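PDB 7A0M: TSC1 N-terminal domain from Chaetomium thermophilum, which probably binds phosphoinositides of the lysosomal membrane, helping to bring the TSC complex to the lysosome and so to regulate mTORC1 signalling. Local coordinates for residues L145-L148 with L149-M153; L168-Q171 with V172-A176; D184-G187 with F188-L192; F229-I232 with L233-L236. All coordinates share one frame; numbering follows the deposited sequence.

Contact 1 (L145-L148 with L149-M153); sequences LNRL and LVRWM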
# COMPACT_ATOMS: atom_id res chain seq x y z
N LEU B 145 -38.58 -1.46 25.73
CA LEU B 145 -37.81 -0.64 24.80
C LEU B 145 -38.69 0.32 24.01
O LEU B 145 -38.33 1.49 23.83
CB LEU B 145 -37.03 -1.56 23.86
CG LEU B 145 -35.83 -2.27 24.50
CD1 LEU B 145 -35.49 -3.54 23.75
CD2 LEU B 145 -34.64 -1.33 24.55
N ASN B 146 -39.84 -0.16 23.52
CA ASN B 146 -40.71 0.70 22.71
C ASN B 146 -41.19 1.90 23.50
O ASN B 146 -41.26 3.02 22.97
CB ASN B 146 -41.90 -0.10 22.18
CG ASN B 146 -41.53 -1.04 21.06
OD1 ASN B 146 -40.49 -0.88 20.41
ND2 ASN B 146 -42.38 -2.03 20.80
N ARG B 147 -41.53 1.71 24.78
CA ARG B 147 -41.89 2.84 25.63
C ARG B 147 -40.73 3.81 25.76
O ARG B 147 -40.91 5.03 25.67
CB ARG B 147 -42.34 2.33 26.99
CG ARG B 147 -43.81 1.96 27.05
CD ARG B 147 -44.66 3.19 27.30
NE ARG B 147 -44.89 3.40 28.73
CZ ARG B 147 -45.06 4.59 29.29
NH1 ARG B 147 -45.02 5.69 28.56
NH2 ARG B 147 -45.27 4.68 30.60
N LEU B 148 -39.52 3.29 25.97
CA LEU B 148 -38.34 4.15 26.05
C LEU B 148 -38.03 4.80 24.71
O LEU B 148 -37.67 5.98 24.65
CB LEU B 148 -37.14 3.34 26.54
CG LEU B 148 -37.21 2.76 27.95
CD1 LEU B 148 -35.93 2.02 28.26
CD2 LEU B 148 -37.44 3.87 28.97
N LEU B 149 -38.17 4.04 23.62
CA LEU B 149 -37.84 4.56 22.30
C LEU B 149 -38.76 5.72 21.91
O LEU B 149 -38.28 6.78 21.49
CB LEU B 149 -37.93 3.45 21.25
CG LEU B 149 -36.72 2.52 21.19
CD1 LEU B 149 -37.02 1.33 20.29
CD2 LEU B 149 -35.51 3.27 20.70
N VAL B 150 -40.07 5.53 22.05
CA VAL B 150 -41.02 6.57 21.65
C VAL B 150 -40.73 7.87 22.40
O VAL B 150 -40.73 8.96 21.82
CB VAL B 150 -42.46 6.09 21.88
CG1 VAL B 150 -43.40 7.28 22.12
CG2 VAL B 150 -42.94 5.27 20.70
N ARG B 151 -40.46 7.78 23.70
CA ARG B 151 -40.12 8.98 24.46
C ARG B 151 -38.75 9.54 24.07
O ARG B 151 -38.53 10.76 24.17
CB ARG B 151 -40.22 8.66 25.94
CG ARG B 151 -41.62 8.15 26.21
CD ARG B 151 -42.35 9.01 27.19
NE ARG B 151 -43.64 8.42 27.52
CZ ARG B 151 -44.68 8.47 26.70
NH1 ARG B 151 -44.57 9.08 25.52
NH2 ARG B 151 -45.85 7.95 27.05
N TRP B 152 -37.82 8.68 23.68
CA TRP B 152 -36.51 9.17 23.27
C TRP B 152 -36.54 9.86 21.91
O TRP B 152 -35.67 10.69 21.64
CB TRP B 152 -35.52 8.00 23.24
CG TRP B 152 -34.10 8.44 23.07
CD1 TRP B 152 -33.24 8.81 24.06
CD2 TRP B 152 -33.38 8.54 21.84
NE1 TRP B 152 -32.02 9.14 23.52
CE2 TRP B 152 -32.08 8.99 22.16
CE3 TRP B 152 -33.70 8.31 20.50
CZ2 TRP B 152 -31.10 9.20 21.19
CZ3 TRP B 152 -32.73 8.52 19.54
CH2 TRP B 152 -31.45 8.96 19.89
N MSE B 153 -37.53 9.55 21.07
CA MSE B 153 -37.62 10.15 19.74
C MSE B 153 -38.39 11.47 19.74
O MSE B 153 -38.33 12.24 18.77
CB MSE B 153 -38.28 9.17 18.76
CG MSE B 153 -37.53 7.86 18.58
SE MSE B 153 -36.02 7.97 17.35
CE MSE B 153 -35.34 6.15 17.55
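R151 sits one helical turn after R147, and the two chains run side by side in the same direction. From its CB, R151 starts over the R147 carbonyl, and CG rests 3.2 Å from R147 O because it lies beside the backbone N (chi1 -56°). A bend at chi2 then carries CD toward the other guanidinium, bringing R151 NE to 3.2 Å from R147 NH1. At the tip, R151 NH2 comes within 2.8 Å of R147 NH1, reaching that guanidinium at its edge, with the two planes nearly perpendicular (82°). Two cations so close are probably tolerated because D101 is shared, its OD1 taking R151 NE and its OD2 R147 NH1; D97 takes R147 NE and E154 R151 NH1. These arginines thus tie helix 142-153 to helix 89-105, packing consistent with an alpha-solenoid. A leucine in place of R151 would probably cost E154 and D101 their salt bridges with this guanidinium. On the inward side, leucines suit the spaces between helices: L148 packs on helices 168-183 and 89-105, while L149 lies against helices 185-196 and 199-214. Along the backbone, L149 N donates to L145 O at 2.6 Å, and W152 N to L148 O at 2.9 Å.

Contact 2 (L168-Q171 with V172-A176); sequences LKEQ and VLTDA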
# COMPACT_ATOMS: atom_id res chain seq x y z
N LEU B 168 -30.61 15.04 32.59
CA LEU B 168 -30.95 13.82 33.31
C LEU B 168 -32.11 13.08 32.68
O LEU B 168 -32.15 11.84 32.71
CB LEU B 168 -31.26 14.14 34.77
CG LEU B 168 -30.08 14.17 35.75
CD1 LEU B 168 -30.55 14.57 37.13
CD2 LEU B 168 -29.39 12.82 35.78
N LYS B 169 -33.07 13.80 32.09
CA LYS B 169 -34.18 13.13 31.42
C LYS B 169 -33.68 12.36 30.20
O LYS B 169 -34.11 11.23 29.95
CB LYS B 169 -35.26 14.13 31.03
CG LYS B 169 -36.43 13.50 30.28
CD LYS B 169 -37.52 14.51 29.97
CE LYS B 169 -38.44 14.00 28.87
NZ LYS B 169 -39.44 15.01 28.46
N GLU B 170 -32.77 12.97 29.43
CA GLU B 170 -32.19 12.26 28.30
C GLU B 170 -31.27 11.14 28.77
O GLU B 170 -31.21 10.07 28.16
CB GLU B 170 -31.43 13.24 27.40
CG GLU B 170 -30.80 12.62 26.16
CD GLU B 170 -29.30 12.42 26.29
OE1 GLU B 170 -28.86 11.70 27.21
OE2 GLU B 170 -28.55 13.00 25.49
N GLN B 171 -30.54 11.37 29.87
CA GLN B 171 -29.65 10.34 30.40
C GLN B 171 -30.44 9.13 30.88
O GLN B 171 -30.02 7.98 30.65
CB GLN B 171 -28.80 10.91 31.53
CG GLN B 171 -27.69 11.84 31.07
CD GLN B 171 -26.99 12.53 32.22
OE1 GLN B 171 -27.20 12.20 33.38
NE2 GLN B 171 -26.15 13.51 31.90
N VAL B 172 -31.58 9.35 31.54
CA VAL B 172 -32.39 8.23 32.01
C VAL B 172 -32.88 7.41 30.83
O VAL B 172 -32.76 6.18 30.82
CB VAL B 172 -33.56 8.74 32.88
CG1 VAL B 172 -34.57 7.62 33.11
CG2 VAL B 172 -33.04 9.25 34.21
N LEU B 173 -33.45 8.07 29.82
CA LEU B 173 -33.90 7.36 28.63
C LEU B 173 -32.73 6.68 27.93
O LEU B 173 -32.86 5.54 27.46
CB LEU B 173 -34.61 8.33 27.68
CG LEU B 173 -36.05 8.68 28.03
CD1 LEU B 173 -36.59 9.74 27.08
CD2 LEU B 173 -36.93 7.44 28.02
N THR B 174 -31.58 7.35 27.85
CA THR B 174 -30.42 6.77 27.19
C THR B 174 -29.85 5.60 28.00
O THR B 174 -29.64 4.51 27.46
CB THR B 174 -29.34 7.83 26.97
OG1 THR B 174 -29.87 8.89 26.16
CG2 THR B 174 -28.13 7.23 26.27
N ASP B 175 -29.59 5.81 29.29
CA ASP B 175 -29.01 4.76 30.11
C ASP B 175 -29.94 3.55 30.21
O ASP B 175 -29.47 2.41 30.23
CB ASP B 175 -28.68 5.29 31.51
CG ASP B 175 -27.59 6.34 31.49
OD1 ASP B 175 -27.10 6.67 30.39
OD2 ASP B 175 -27.23 6.84 32.57
N ALA B 176 -31.25 3.78 30.27
CA ALA B 176 -32.19 2.67 30.31
C ALA B 176 -32.22 1.92 28.99
O ALA B 176 -32.22 0.69 28.96
CB ALA B 176 -33.58 3.16 30.70
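From L168 to Q171 each carbonyl oxygen receives the N-H four residues on, from V172, L173, T174 and D175, in regular alpha-helical geometry whose shortest bond is D175 N to Q171 O at 2.6 Å. E170 O is gripped twice. T174 N reaches it at 2.8 Å from one face of the carbonyl plane, and T174 OG1 at 2.7 Å from the other, 39° out of that plane. The hydroxyl can fold back like this since OG1 stands beside its own backbone N (chi1 -59°), which places it over the preceding turn. The E170 side chain slants toward the same spot: it bends at chi2 and brings OE1 to 3.2 Å from T174 OG1. This is the start of helix 168-183, one member of the helical array, and an acidic E170 in its first turn would probably be favoured by the helix dipole. T174 OG1 also meets W152 NE1 of helix 142-153 in a weak hydrogen bond. A valine in place of T174 would probably take the second bond from E170 O and this weak acceptor from the W152 indole. V172 and L173 face neighbouring helices. V172 CG2 lies 3.1 Å from L168 O, and the V172 side chain packs on A114 and L104; its branched, compact shape suits so close a fit to the helix. L173 is longer and reaches L148, R151 and W152. D175 folds back over the preceding turn, with its CG 3.0 Å from Q171 O, and also touches M118.

Contact 3 (D184-G187 with F188-L192); sequences DPKG and FMNAL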
# COMPACT_ATOMS: atom_id res chain seq x y z
N ASP B 184 -30.76 -7.42 26.24
CA ASP B 184 -31.44 -8.03 25.10
C ASP B 184 -31.01 -7.30 23.83
O ASP B 184 -31.72 -6.42 23.33
CB ASP B 184 -32.96 -7.99 25.27
CG ASP B 184 -33.70 -8.73 24.17
OD1 ASP B 184 -33.05 -9.51 23.44
OD2 ASP B 184 -34.92 -8.53 24.05
N PRO B 185 -29.83 -7.63 23.30
CA PRO B 185 -29.35 -6.92 22.09
C PRO B 185 -30.23 -7.13 20.87
O PRO B 185 -30.49 -6.18 20.13
CB PRO B 185 -27.95 -7.50 21.88
CG PRO B 185 -27.56 -8.07 23.22
CD PRO B 185 -28.83 -8.58 23.81
N LYS B 186 -30.70 -8.36 20.64
CA LYS B 186 -31.58 -8.61 19.51
C LYS B 186 -32.90 -7.85 19.65
O LYS B 186 -33.39 -7.26 18.68
CB LYS B 186 -31.84 -10.11 19.35
CG LYS B 186 -32.86 -10.44 18.27
CD LYS B 186 -32.96 -11.93 18.03
CE LYS B 186 -34.16 -12.26 17.15
NZ LYS B 186 -34.26 -11.34 15.98
N GLY B 187 -33.48 -7.86 20.85
CA GLY B 187 -34.70 -7.11 21.07
C GLY B 187 -34.51 -5.62 20.89
O GLY B 187 -35.41 -4.92 20.42
N PHE B 188 -33.34 -5.10 21.28
CA PHE B 188 -33.07 -3.68 21.09
C PHE B 188 -33.09 -3.31 19.61
O PHE B 188 -33.61 -2.25 19.23
CB PHE B 188 -31.71 -3.31 21.70
CG PHE B 188 -31.35 -1.86 21.53
CD1 PHE B 188 -31.83 -0.90 22.41
CD2 PHE B 188 -30.54 -1.46 20.48
CE1 PHE B 188 -31.50 0.43 22.25
CE2 PHE B 188 -30.21 -0.13 20.32
CZ PHE B 188 -30.69 0.82 21.20
N MSE B 189 -32.53 -4.16 18.76
CA MSE B 189 -32.38 -3.84 17.34
C MSE B 189 -33.65 -4.16 16.55
O MSE B 189 -33.90 -3.56 15.51
CB MSE B 189 -31.17 -4.57 16.77
CG MSE B 189 -29.86 -4.07 17.35
SE MSE B 189 -28.27 -4.99 16.71
CE MSE B 189 -28.51 -6.71 17.59
N ASN B 190 -34.44 -5.12 17.05
CA ASN B 190 -35.77 -5.33 16.48
C ASN B 190 -36.67 -4.12 16.73
O ASN B 190 -37.37 -3.66 15.82
CB ASN B 190 -36.40 -6.59 17.07
CG ASN B 190 -36.17 -7.82 16.21
OD1 ASN B 190 -35.75 -8.86 16.70
ND2 ASN B 190 -36.46 -7.70 14.91
N ALA B 191 -36.66 -3.61 17.95
CA ALA B 191 -37.47 -2.44 18.28
C ALA B 191 -36.97 -1.20 17.54
O ALA B 191 -37.78 -0.34 17.15
CB ALA B 191 -37.48 -2.21 19.79
N LEU B 192 -35.66 -1.07 17.36
CA LEU B 192 -35.11 0.09 16.67
C LEU B 192 -35.45 0.07 15.18
O LEU B 192 -35.57 1.13 14.56
CB LEU B 192 -33.60 0.17 16.87
CG LEU B 192 -32.90 1.42 16.33
CD1 LEU B 192 -33.38 2.66 17.08
CD2 LEU B 192 -31.39 1.28 16.41
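K186 NZ donates to N190 OD1 at 3.0 Å, a bond made across one turn by side chains that cross obliquely. The lysine runs extended until chi4 (45°) turns the ammonium toward the amide. NZ has a second acceptor in Q225 O, so the lysine joins its own helix to the loop ahead of helix 228-238. Just before the helix, D184 is the N-cap of helix 185-196: G187 N donates to D184 OD1 at 3.1 Å, meeting it from above the carboxylate plane. Glycine fits here because a CB at G187 would clash with D184 OD2, which itself accepts a weak bond from F141 N. P185 suits the first helical position, where no backbone N-H is needed for helical bonding. Its carbonyl accepts from M189 N at 3.2 Å, and the methyl CE of this selenomethionine folds back to 3.3 Å from P185 O and 4.4 Å from P185 CB. Farther out, F188 stacks on F212 and packs against L145 and L208, while A191, being small, lets N146 and L149 approach. The chemistry implies a helix start where an acidic side chain takes a first-turn N-H, that of G187, with a cationic side chain pinned between an amide and a loop carbonyl.

Contact 4 (F229-I232 with L233-L236); sequences FGNI and LQSL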
# COMPACT_ATOMS: atom_id res chain seq x y z
N PHE B 229 -30.21 -4.86 9.79
CA PHE B 229 -29.04 -4.82 8.92
C PHE B 229 -29.42 -4.52 7.47
O PHE B 229 -28.81 -3.67 6.82
CB PHE B 229 -28.26 -6.13 9.01
CG PHE B 229 -26.93 -6.09 8.32
CD1 PHE B 229 -25.87 -5.39 8.86
CD2 PHE B 229 -26.74 -6.76 7.12
CE1 PHE B 229 -24.64 -5.35 8.22
CE2 PHE B 229 -25.52 -6.73 6.48
CZ PHE B 229 -24.47 -6.02 7.03
N GLY B 230 -30.44 -5.23 6.96
CA GLY B 230 -30.88 -4.99 5.59
C GLY B 230 -31.38 -3.58 5.36
O GLY B 230 -31.22 -3.03 4.26
N ASN B 231 -31.98 -2.96 6.38
CA ASN B 231 -32.49 -1.60 6.23
C ASN B 231 -31.37 -0.57 6.32
O ASN B 231 -31.50 0.53 5.76
CB ASN B 231 -33.57 -1.32 7.27
CG ASN B 231 -34.90 -1.96 6.91
OD1 ASN B 231 -35.28 -2.00 5.74
ND2 ASN B 231 -35.61 -2.46 7.91
N ILE B 232 -30.29 -0.88 7.03
CA ILE B 232 -29.10 -0.04 6.97
C ILE B 232 -28.56 0.01 5.54
O ILE B 232 -28.28 1.08 5.00
CB ILE B 232 -28.03 -0.55 7.95
CG1 ILE B 232 -28.53 -0.47 9.39
CG2 ILE B 232 -26.73 0.24 7.79
CD1 ILE B 232 -27.68 -1.24 10.38
N LEU B 233 -28.42 -1.16 4.92
CA LEU B 233 -27.97 -1.22 3.53
C LEU B 233 -28.98 -0.57 2.60
O LEU B 233 -28.61 0.05 1.60
CB LEU B 233 -27.73 -2.67 3.12
CG LEU B 233 -26.76 -3.47 3.99
CD1 LEU B 233 -26.44 -4.82 3.36
CD2 LEU B 233 -25.48 -2.69 4.25
N GLN B 234 -30.27 -0.70 2.91
CA GLN B 234 -31.30 -0.10 2.07
C GLN B 234 -31.24 1.42 2.11
O GLN B 234 -31.43 2.08 1.08
CB GLN B 234 -32.68 -0.60 2.50
CG GLN B 234 -33.81 -0.23 1.57
CD GLN B 234 -34.94 -1.24 1.61
OE1 GLN B 234 -35.94 -1.09 0.91
NE2 GLN B 234 -34.77 -2.30 2.40
N SER B 235 -30.98 1.99 3.29
CA SER B 235 -30.77 3.43 3.38
C SER B 235 -29.55 3.86 2.59
O SER B 235 -29.57 4.90 1.91
CB SER B 235 -30.63 3.85 4.85
OG SER B 235 -30.35 5.24 4.96
N LEU B 236 -28.47 3.08 2.66
CA LEU B 236 -27.25 3.41 1.92
C LEU B 236 -27.47 3.38 0.41
O LEU B 236 -26.76 4.06 -0.33
CB LEU B 236 -26.13 2.46 2.32
CG LEU B 236 -25.55 2.66 3.73
CD1 LEU B 236 -24.84 1.40 4.20
CD2 LEU B 236 -24.59 3.84 3.74
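F229 with L233, and I232 with L236, form apolar pairs four residues apart on helix 228-238, just past the middle of the chain, where most of the touching residues are buried. L233 CD1 comes within 3.8 Å of F229 CE2, while L233 CG stands 4.3 Å above the ring plane, offset toward its rim. The phenylalanine is swung there with CG anti to its amide nitrogen (chi1 -171°), and Y266 and F259 meet its ring edge-to-face. I232 CG2 and L236 CD1 lie 4.2 Å apart. In the helical array this apolar side is enclosed by neighbours: I232 packs on helices 199-214 and 242-255, L233 on helix 267-278, and L236 on helices 242-255 and 267-278. Branched aliphatic chains suit such spaces, filling them without polar atoms to satisfy. The polar side is N231 and Q234, which point the same way with their amide planes 43° apart. N231 OD1 and Q234 NE2 are 3.4 Å apart, yet the angle is too poor for a hydrogen bond, and each amide bonds elsewhere, N231 ND2 to N193 OD1 and Q234 OE1 to K238 NZ. S235 is small enough to sit beside R202 and F206, and its OG bonds to D239. S235 N donates to N231 O at 2.9 Å.

How the contacts relate
Contacts 3 and 4 are the more buried, contacts 1 and 2 only partly so. Contact 1 touches both of its neighbours: L148 meets A176 and L173 of contact 2, while L145 and L149 reach F188 and A191 of contact 3, so helix 142-153 lies against helices 168-183 and 185-196. Contacts 2 and 3 do not touch, though their helices follow one another in the chain. Contact 4 stands apart, its centre about 27 Å from that of contact 2, on the other side of the chain's centre. Chemistry varies accordingly: paired arginines with carboxylates in contact 1, a doubly used carbonyl in contact 2, a capped helix start in contact 3, and chiefly aromatic and aliphatic packing in contact 4.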